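Local coordinates for vaginolysin (Gardnerella vaginalis, PDB 5IMY), which probably binds cholesterol in host cell membranes and acts as a pore-forming, haemolytic toxin of the cholesterol-dependent cytolysin family, at residues 27-39 with 242-254. Sequence-based numbering, arbitrary orientation.
Sequences NYLWDLQYDKTNI and LKNRGVDNKRPPV
The hydroxyl of Y28 donates to V247 O at 2.5 Å, in the carbonyl plane and on a lone pair, the single direct hydrogen bond between the two segments. Y28 carries its ring from helix 22-30 toward 242-254, CG anti to the backbone N (chi1 175°). Within 27-39, L32 CD2 lies over one face of that ring, offset toward its rim, and also reaches N249 N at 3.5 Å. Its other methyl, CD1, meets P253 CD tip to tip at 3.5 Å, while L29 CD2 touches L242 CD2 at 3.9 Å, the two leucines crossing at about a right angle. Further along, Y34 has its CG wedged between the backbone N and the carbonyl carbon (chi1 50°), which lays the ring against P252: CG of this proline sits over the face, 3.4 Å from the ring centroid, a CH-pi contact. The ring's hydroxyl is joined to P253 O by a shared water. I39 meets P252 tip to tip, CG1 3.8 Å from P252 CD. Residues 242-254 turn twice: a Schellman motif with G246 at C-prime ends helix 240-243, and a type I turn from D248 to R251 leads to the prolines. The arrangement is a helix-to-loop segment near the N-terminus laid over the entry to strand 253-261, part of the large antiparallel sheet of the cytolysin fold.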
ATOM      1  N   ASN A  27     -10.683  12.921 -56.784  1.00 45.04           N
ATOM      2  CA  ASN A  27     -10.071  14.048 -56.086  1.00 48.52           C
ATOM      3  C   ASN A  27     -10.863  14.419 -54.841  1.00 45.77           C
ATOM      4  O   ASN A  27     -10.282  14.816 -53.824  1.00 51.34           O
ATOM      5  CB  ASN A  27      -9.955  15.250 -57.025  1.00 53.94           C
ATOM      6  CG  ASN A  27      -8.822  15.104 -58.021  1.00 49.55           C
ATOM      7  OD1 ASN A  27      -7.859  14.376 -57.784  1.00 55.16           O
ATOM      8  ND2 ASN A  27      -8.929  15.805 -59.143  1.00 57.56           N
ATOM      9  N   TYR A  28     -12.191  14.297 -54.896  1.00 42.48           N
ATOM     10  CA  TYR A  28     -13.006  14.634 -53.733  1.00 47.82           C
ATOM     11  C   TYR A  28     -12.757  13.664 -52.584  1.00 41.49           C
ATOM     12  O   TYR A  28     -12.631  14.085 -51.428  1.00 40.18           O
ATOM     13  CB  TYR A  28     -14.485  14.646 -54.114  1.00 41.44           C
ATOM     14  CG  TYR A  28     -15.411  14.873 -52.943  1.00 37.04           C
ATOM     15  CD1 TYR A  28     -15.485  16.113 -52.323  1.00 41.50           C
ATOM     16  CD2 TYR A  28     -16.212  13.849 -52.456  1.00 39.79           C
ATOM     17  CE1 TYR A  28     -16.327  16.327 -51.249  1.00 43.71           C
ATOM     18  CE2 TYR A  28     -17.060  14.053 -51.384  1.00 43.43           C
ATOM     19  CZ  TYR A  28     -17.112  15.295 -50.784  1.00 45.41           C
ATOM     20  OH  TYR A  28     -17.954  15.507 -49.717  1.00 44.28           O
ATOM     21  N   LEU A  29     -12.677  12.365 -52.878  1.00 38.18           N
ATOM     22  CA  LEU A  29     -12.452  11.385 -51.822  1.00 43.22           C
ATOM     23  C   LEU A  29     -11.021  11.434 -51.304  1.00 43.61           C
ATOM     24  O   LEU A  29     -10.784  11.169 -50.121  1.00 41.62           O
ATOM     25  CB  LEU A  29     -12.784   9.981 -52.330  1.00 34.72           C
ATOM     26  CG  LEU A  29     -14.199   9.777 -52.880  1.00 33.05           C
ATOM     27  CD1 LEU A  29     -14.404   8.324 -53.282  1.00 44.89           C
ATOM     28  CD2 LEU A  29     -15.257  10.209 -51.874  1.00 33.08           C
ATOM     29  N   TRP A  30     -10.059  11.768 -52.166  1.00 46.82           N
ATOM     30  CA  TRP A  30      -8.669  11.862 -51.729  1.00 46.08           C
ATOM     31  C   TRP A  30      -8.422  13.110 -50.894  1.00 47.91           C
ATOM     32  O   TRP A  30      -7.597  13.083 -49.974  1.00 53.28           O
ATOM     33  CB  TRP A  30      -7.735  11.860 -52.940  1.00 46.62           C
ATOM     34  CG  TRP A  30      -7.439  10.504 -53.508  1.00 42.85           C
ATOM     35  CD1 TRP A  30      -7.379   9.321 -52.828  1.00 39.31           C
ATOM     36  CD2 TRP A  30      -7.161  10.195 -54.877  1.00 46.30           C
ATOM     37  NE1 TRP A  30      -7.075   8.296 -53.690  1.00 40.90           N
ATOM     38  CE2 TRP A  30      -6.940   8.805 -54.956  1.00 46.46           C
ATOM     39  CE3 TRP A  30      -7.076  10.958 -56.046  1.00 43.78           C
ATOM     40  CZ2 TRP A  30      -6.641   8.163 -56.155  1.00 45.89           C
ATOM     41  CZ3 TRP A  30      -6.777  10.319 -57.235  1.00 43.64           C
ATOM     42  CH2 TRP A  30      -6.565   8.936 -57.282  1.00 43.57           C
ATOM     43  N   ASP A  31      -9.116  14.205 -51.193  1.00 49.05           N
ATOM     44  CA  ASP A  31      -8.869  15.486 -50.548  1.00 50.51           C
ATOM     45  C   ASP A  31      -9.728  15.707 -49.308  1.00 45.65           C
ATOM     46  O   ASP A  31      -9.739  16.819 -48.771  1.00 41.24           O
ATOM     47  CB  ASP A  31      -9.093  16.625 -51.545  1.00 55.07           C
ATOM     48  CG  ASP A  31      -8.171  16.539 -52.744  1.00 63.27           C
ATOM     49  OD1 ASP A  31      -7.210  15.740 -52.703  1.00 70.99           O
ATOM     50  OD2 ASP A  31      -8.404  17.273 -53.728  1.00 59.97           O
ATOM     51  N   LEU A  32     -10.449  14.687 -48.847  1.00 49.26           N
ATOM     52  CA  LEU A  32     -11.134  14.790 -47.567  1.00 45.35           C
ATOM     53  C   LEU A  32     -10.113  14.983 -46.453  1.00 41.66           C
ATOM     54  O   LEU A  32      -9.080  14.312 -46.411  1.00 42.12           O
ATOM     55  CB  LEU A  32     -11.969  13.537 -47.302  1.00 48.46           C
ATOM     56  CG  LEU A  32     -13.155  13.273 -48.231  1.00 45.54           C
ATOM     57  CD1 LEU A  32     -13.634  11.842 -48.058  1.00 36.78           C
ATOM     58  CD2 LEU A  32     -14.289  14.252 -47.968  1.00 43.16           C
ATOM     59  N   GLN A  33     -10.405  15.915 -45.549  1.00 45.67           N
ATOM     60  CA  GLN A  33      -9.505  16.264 -44.454  1.00 51.85           C
ATOM     61  C   GLN A  33     -10.195  15.965 -43.130  1.00 54.52           C
ATOM     62  O   GLN A  33     -11.096  16.702 -42.715  1.00 57.24           O
ATOM     63  CB  GLN A  33      -9.103  17.734 -44.528  1.00 58.55           C
ATOM     64  CG  GLN A  33      -7.847  17.998 -45.331  1.00 62.16           C
ATOM     65  CD  GLN A  33      -7.595  19.478 -45.529  1.00 79.55           C
ATOM     66  OE1 GLN A  33      -8.447  20.200 -46.048  1.00 84.17           O
ATOM     67  NE2 GLN A  33      -6.425  19.940 -45.107  1.00 75.65           N
ATOM     68  N   TYR A  34      -9.764  14.898 -42.462  1.00 55.31           N
ATOM     69  CA  TYR A  34     -10.264  14.571 -41.137  1.00 48.49           C
ATOM     70  C   TYR A  34      -9.133  13.991 -40.303  1.00 47.43           C
ATOM     71  O   TYR A  34      -8.104  13.553 -40.823  1.00 47.80           O
ATOM     72  CB  TYR A  34     -11.437  13.580 -41.198  1.00 48.06           C
ATOM     73  CG  TYR A  34     -11.167  12.362 -42.049  1.00 47.03           C
ATOM     74  CD1 TYR A  34     -10.692  11.185 -41.482  1.00 44.63           C
ATOM     75  CD2 TYR A  34     -11.389  12.389 -43.419  1.00 42.96           C
ATOM     76  CE1 TYR A  34     -10.446  10.068 -42.259  1.00 43.18           C
ATOM     77  CE2 TYR A  34     -11.148  11.279 -44.204  1.00 43.25           C
ATOM     78  CZ  TYR A  34     -10.676  10.120 -43.619  1.00 38.25           C
ATOM     79  OH  TYR A  34     -10.434   9.010 -44.399  1.00 39.05           O
ATOM     80  N   ASP A  35      -9.333  14.020 -38.989  1.00 48.10           N
ATOM     81  CA  ASP A  35      -8.407  13.415 -38.035  1.00 61.14           C
ATOM     82  C   ASP A  35      -8.903  11.998 -37.777  1.00 68.82           C
ATOM     83  O   ASP A  35      -9.865  11.794 -37.032  1.00 63.45           O
ATOM     84  CB  ASP A  35      -8.344  14.247 -36.758  1.00 57.82           C
ATOM     85  CG  ASP A  35      -7.777  13.478 -35.578  1.00 60.90           C
ATOM     86  OD1 ASP A  35      -8.080  13.854 -34.426  1.00 64.78           O
ATOM     87  OD2 ASP A  35      -7.029  12.500 -35.793  1.00 62.19           O
ATOM     88  N   LYS A  36      -8.252  11.008 -38.399  1.00 61.18           N
ATOM     89  CA  LYS A  36      -8.824   9.666 -38.395  1.00 55.03           C
ATOM     90  C   LYS A  36      -8.954   9.079 -36.994  1.00 58.25           C
ATOM     91  O   LYS A  36      -9.563   8.012 -36.852  1.00 59.34           O
ATOM     92  CB  LYS A  36      -8.011   8.671 -39.235  1.00 55.61           C
ATOM     93  CG  LYS A  36      -6.865   9.227 -40.081  1.00 66.75           C
ATOM     94  CD  LYS A  36      -6.112   8.099 -40.789  1.00 61.83           C
ATOM     95  CE  LYS A  36      -5.662   7.020 -39.807  1.00 70.65           C
ATOM     96  NZ  LYS A  36      -5.149   7.573 -38.518  1.00 76.02           N
ATOM     97  N   THR A  37      -8.398   9.717 -35.962  1.00 59.71           N
ATOM     98  CA  THR A  37      -8.577   9.209 -34.604  1.00 57.00           C
ATOM     99  C   THR A  37      -9.839   9.777 -33.961  1.00 57.15           C
ATOM    100  O   THR A  37     -10.769   9.031 -33.642  1.00 55.54           O
ATOM    101  CB  THR A  37      -7.355   9.524 -33.734  1.00 63.45           C
ATOM    102  OG1 THR A  37      -6.164   9.067 -34.384  1.00 67.73           O
ATOM    103  CG2 THR A  37      -7.492   8.824 -32.385  1.00 55.74           C
ATOM    104  N   ASN A  38      -9.884  11.096 -33.760  1.00 55.74           N
ATOM    105  CA  ASN A  38     -11.030  11.694 -33.085  1.00 63.70           C
ATOM    106  C   ASN A  38     -12.320  11.553 -33.880  1.00 54.50           C
ATOM    107  O   ASN A  38     -13.398  11.786 -33.320  1.00 49.08           O
ATOM    108  CB  ASN A  38     -10.763  13.171 -32.791  1.00 67.10           C
ATOM    109  CG  ASN A  38      -9.913  13.372 -31.551  1.00 72.11           C
ATOM    110  OD1 ASN A  38     -10.434  13.477 -30.440  1.00 71.65           O
ATOM    111  ND2 ASN A  38      -8.599  13.420 -31.733  1.00 68.93           N
ATOM    112  N   ILE A  39     -12.245  11.177 -35.159  1.00 54.53           N
ATOM    113  CA  ILE A  39     -13.461  11.040 -35.950  1.00 47.97           C
ATOM    114  C   ILE A  39     -14.280   9.847 -35.473  1.00 40.36           C
ATOM    115  O   ILE A  39     -15.510   9.841 -35.603  1.00 41.14           O
ATOM    116  CB  ILE A  39     -13.115  10.930 -37.448  1.00 46.83           C
ATOM    117  CG1 ILE A  39     -14.364  11.137 -38.308  1.00 42.06           C
ATOM    118  CG2 ILE A  39     -12.489   9.575 -37.772  1.00 46.63           C
ATOM    119  CD1 ILE A  39     -14.909  12.553 -38.272  1.00 43.33           C
ATOM    120  N   LEU A 242     -22.270  12.375 -53.396  1.00 53.54           N
ATOM    121  CA  LEU A 242     -21.880  11.991 -52.047  1.00 49.37           C
ATOM    122  C   LEU A 242     -21.924  13.176 -51.088  1.00 47.99           C
ATOM    123  O   LEU A 242     -22.446  13.053 -49.975  1.00 49.16           O
ATOM    124  CB  LEU A 242     -20.480  11.371 -52.073  1.00 46.49           C
ATOM    125  CG  LEU A 242     -20.396   9.891 -52.469  1.00 48.10           C
ATOM    126  CD1 LEU A 242     -21.392   9.522 -53.564  1.00 43.50           C
ATOM    127  CD2 LEU A 242     -18.985   9.570 -52.920  1.00 48.05           C
ATOM    128  N   LYS A 243     -21.376  14.322 -51.504  1.00 47.08           N
ATOM    129  CA  LYS A 243     -21.475  15.546 -50.713  1.00 51.38           C
ATOM    130  C   LYS A 243     -22.887  15.722 -50.172  1.00 49.66           C
ATOM    131  O   LYS A 243     -23.088  15.888 -48.964  1.00 50.20           O
ATOM    132  CB  LYS A 243     -21.064  16.744 -51.574  1.00 54.13           C
ATOM    133  CG  LYS A 243     -21.356  18.121 -50.982  1.00 60.15           C
ATOM    134  CD  LYS A 243     -20.343  18.519 -49.921  1.00 61.67           C
ATOM    135  CE  LYS A 243     -20.454  20.002 -49.585  1.00 68.56           C
ATOM    136  NZ  LYS A 243     -20.263  20.878 -50.780  1.00 68.74           N
ATOM    137  N   ASN A 244     -23.876  15.694 -51.061  1.00 45.69           N
ATOM    138  CA  ASN A 244     -25.264  15.570 -50.644  1.00 52.47           C
ATOM    139  C   ASN A 244     -25.498  14.117 -50.258  1.00 55.96           C
ATOM    140  O   ASN A 244     -25.267  13.220 -51.073  1.00 62.76           O
ATOM    141  CB  ASN A 244     -26.221  15.994 -51.757  1.00 65.14           C
ATOM    142  CG  ASN A 244     -25.623  17.034 -52.684  1.00 60.13           C
ATOM    143  OD1 ASN A 244     -25.610  18.226 -52.378  1.00 60.13           O
ATOM    144  ND2 ASN A 244     -25.131  16.585 -53.833  1.00 62.83           N
ATOM    145  N   ARG A 245     -25.958  13.899 -49.023  1.00 58.02           N
ATOM    146  CA  ARG A 245     -26.050  12.601 -48.350  1.00 53.72           C
ATOM    147  C   ARG A 245     -25.171  12.613 -47.108  1.00 47.27           C
ATOM    148  O   ARG A 245     -25.263  11.713 -46.268  1.00 46.34           O
ATOM    149  CB  ARG A 245     -25.647  11.416 -49.234  1.00 50.51           C
ATOM    150  CG  ARG A 245     -26.714  11.009 -50.241  1.00 56.68           C
ATOM    151  CD  ARG A 245     -26.296   9.765 -50.998  1.00 59.38           C
ATOM    152  NE  ARG A 245     -27.169   9.516 -52.138  1.00 61.25           N
ATOM    153  CZ  ARG A 245     -28.433   9.117 -52.038  1.00 65.43           C
ATOM    154  NH1 ARG A 245     -28.983   8.924 -50.845  1.00 60.59           N
ATOM    155  NH2 ARG A 245     -29.151   8.917 -53.134  1.00 81.27           N
ATOM    156  N   GLY A 246     -24.311  13.619 -46.989  1.00 45.34           N
ATOM    157  CA  GLY A 246     -23.500  13.778 -45.802  1.00 48.37           C
ATOM    158  C   GLY A 246     -22.202  13.010 -45.799  1.00 46.05           C
ATOM    159  O   GLY A 246     -21.726  12.625 -44.725  1.00 45.22           O
ATOM    160  N   VAL A 247     -21.612  12.766 -46.964  1.00 43.85           N
ATOM    161  CA  VAL A 247     -20.302  12.127 -47.065  1.00 47.39           C
ATOM    162  C   VAL A 247     -19.292  13.239 -47.316  1.00 49.76           C
ATOM    163  O   VAL A 247     -19.068  13.651 -48.457  1.00 49.41           O
ATOM    164  CB  VAL A 247     -20.265  11.060 -48.162  1.00 45.00           C
ATOM    165  CG1 VAL A 247     -18.924  10.340 -48.147  1.00 48.62           C
ATOM    166  CG2 VAL A 247     -21.403  10.068 -47.980  1.00 43.43           C
ATOM    167  N   ASP A 248     -18.685  13.728 -46.237  1.00 46.81           N
ATOM    168  CA  ASP A 248     -17.711  14.804 -46.303  1.00 53.73           C
ATOM    169  C   ASP A 248     -16.697  14.576 -45.188  1.00 49.81           C
ATOM    170  O   ASP A 248     -16.763  13.581 -44.457  1.00 47.40           O
ATOM    171  CB  ASP A 248     -18.395  16.170 -46.188  1.00 67.33           C
ATOM    172  CG  ASP A 248     -19.347  16.250 -45.010  1.00 57.85           C
ATOM    173  OD1 ASP A 248     -19.713  15.188 -44.466  1.00 53.53           O
ATOM    174  OD2 ASP A 248     -19.735  17.375 -44.632  1.00 69.23           O
ATOM    175  N   ASN A 249     -15.751  15.507 -45.053  1.00 50.09           N
ATOM    176  CA  ASN A 249     -14.712  15.335 -44.046  1.00 58.33           C
ATOM    177  C   ASN A 249     -15.262  15.330 -42.626  1.00 51.70           C
ATOM    178  O   ASN A 249     -14.529  14.960 -41.704  1.00 49.08           O
ATOM    179  CB  ASN A 249     -13.628  16.415 -44.168  1.00 58.41           C
ATOM    180  CG  ASN A 249     -14.133  17.712 -44.766  1.00 63.60           C
ATOM    181  OD1 ASN A 249     -15.263  18.131 -44.515  1.00 73.78           O
ATOM    182  ND2 ASN A 249     -13.291  18.353 -45.572  1.00 53.56           N
ATOM    183  N   LYS A 250     -16.520  15.721 -42.424  1.00 50.61           N
ATOM    184  CA  LYS A 250     -17.146  15.558 -41.117  1.00 46.13           C
ATOM    185  C   LYS A 250     -17.621  14.128 -40.891  1.00 50.15           C
ATOM    186  O   LYS A 250     -17.708  13.680 -39.742  1.00 48.03           O
ATOM    187  CB  LYS A 250     -18.325  16.519 -40.970  1.00 53.81           C
ATOM    188  CG  LYS A 250     -17.950  17.888 -40.418  1.00 54.53           C
ATOM    189  CD  LYS A 250     -19.123  18.525 -39.687  1.00 73.21           C
ATOM    190  CE  LYS A 250     -19.388  17.847 -38.345  1.00 75.42           C
ATOM    191  NZ  LYS A 250     -20.796  18.022 -37.897  1.00 86.61           N
ATOM    192  N   ARG A 251     -17.939  13.409 -41.964  1.00 47.93           N
ATOM    193  CA  ARG A 251     -18.383  12.017 -41.885  1.00 43.50           C
ATOM    194  C   ARG A 251     -17.801  11.278 -43.078  1.00 42.55           C
ATOM    195  O   ARG A 251     -18.494  11.010 -44.066  1.00 40.20           O
ATOM    196  CB  ARG A 251     -19.910  11.923 -41.864  1.00 41.28           C
ATOM    197  CG  ARG A 251     -20.534  12.475 -40.590  1.00 45.91           C
ATOM    198  CD  ARG A 251     -21.960  12.927 -40.807  1.00 58.49           C
ATOM    199  NE  ARG A 251     -22.039  14.006 -41.789  1.00 63.49           N
ATOM    200  CZ  ARG A 251     -23.008  14.914 -41.840  1.00 66.83           C
ATOM    201  NH1 ARG A 251     -23.996  14.897 -40.954  1.00 81.22           N
ATOM    202  NH2 ARG A 251     -22.983  15.852 -42.777  1.00 62.07           N
ATOM    203  N   PRO A 252     -16.516  10.938 -43.025  1.00 40.81           N
ATOM    204  CA  PRO A 252     -15.855  10.352 -44.195  1.00 37.55           C
ATOM    205  C   PRO A 252     -16.386   8.960 -44.487  1.00 35.01           C
ATOM    206  O   PRO A 252     -17.053   8.349 -43.639  1.00 33.98           O
ATOM    207  CB  PRO A 252     -14.374  10.307 -43.787  1.00 40.04           C
ATOM    208  CG  PRO A 252     -14.262  11.184 -42.584  1.00 40.67           C
ATOM    209  CD  PRO A 252     -15.581  11.117 -41.903  1.00 39.67           C
ATOM    210  N   PRO A 253     -16.112   8.429 -45.675  1.00 32.15           N
ATOM    211  CA  PRO A 253     -16.565   7.078 -46.014  1.00 34.08           C
ATOM    212  C   PRO A 253     -15.578   5.990 -45.621  1.00 33.24           C
ATOM    213  O   PRO A 253     -14.359   6.161 -45.660  1.00 35.62           O
ATOM    214  CB  PRO A 253     -16.712   7.146 -47.541  1.00 32.75           C
ATOM    215  CG  PRO A 253     -15.701   8.150 -47.960  1.00 32.95           C
ATOM    216  CD  PRO A 253     -15.599   9.153 -46.850  1.00 36.16           C
ATOM    217  N   VAL A 254     -16.142   4.845 -45.238  1.00 28.79           N
ATOM    218  CA  VAL A 254     -15.379   3.643 -44.934  1.00 36.92           C
ATOM    219  C   VAL A 254     -16.062   2.467 -45.618  1.00 31.38           C
ATOM    220  O   VAL A 254     -17.236   2.531 -45.992  1.00 31.78           O
ATOM    221  CB  VAL A 254     -15.260   3.383 -43.416  1.00 29.38           C
ATOM    222  CG1 VAL A 254     -14.661   4.587 -42.716  1.00 33.83           C
ATOM    223  CG2 VAL A 254     -16.617   3.041 -42.813  1.00 28.68           C
TER
HETATM  224  O   HOH W   1     -12.292   8.122 -46.337  1.00 38.05           O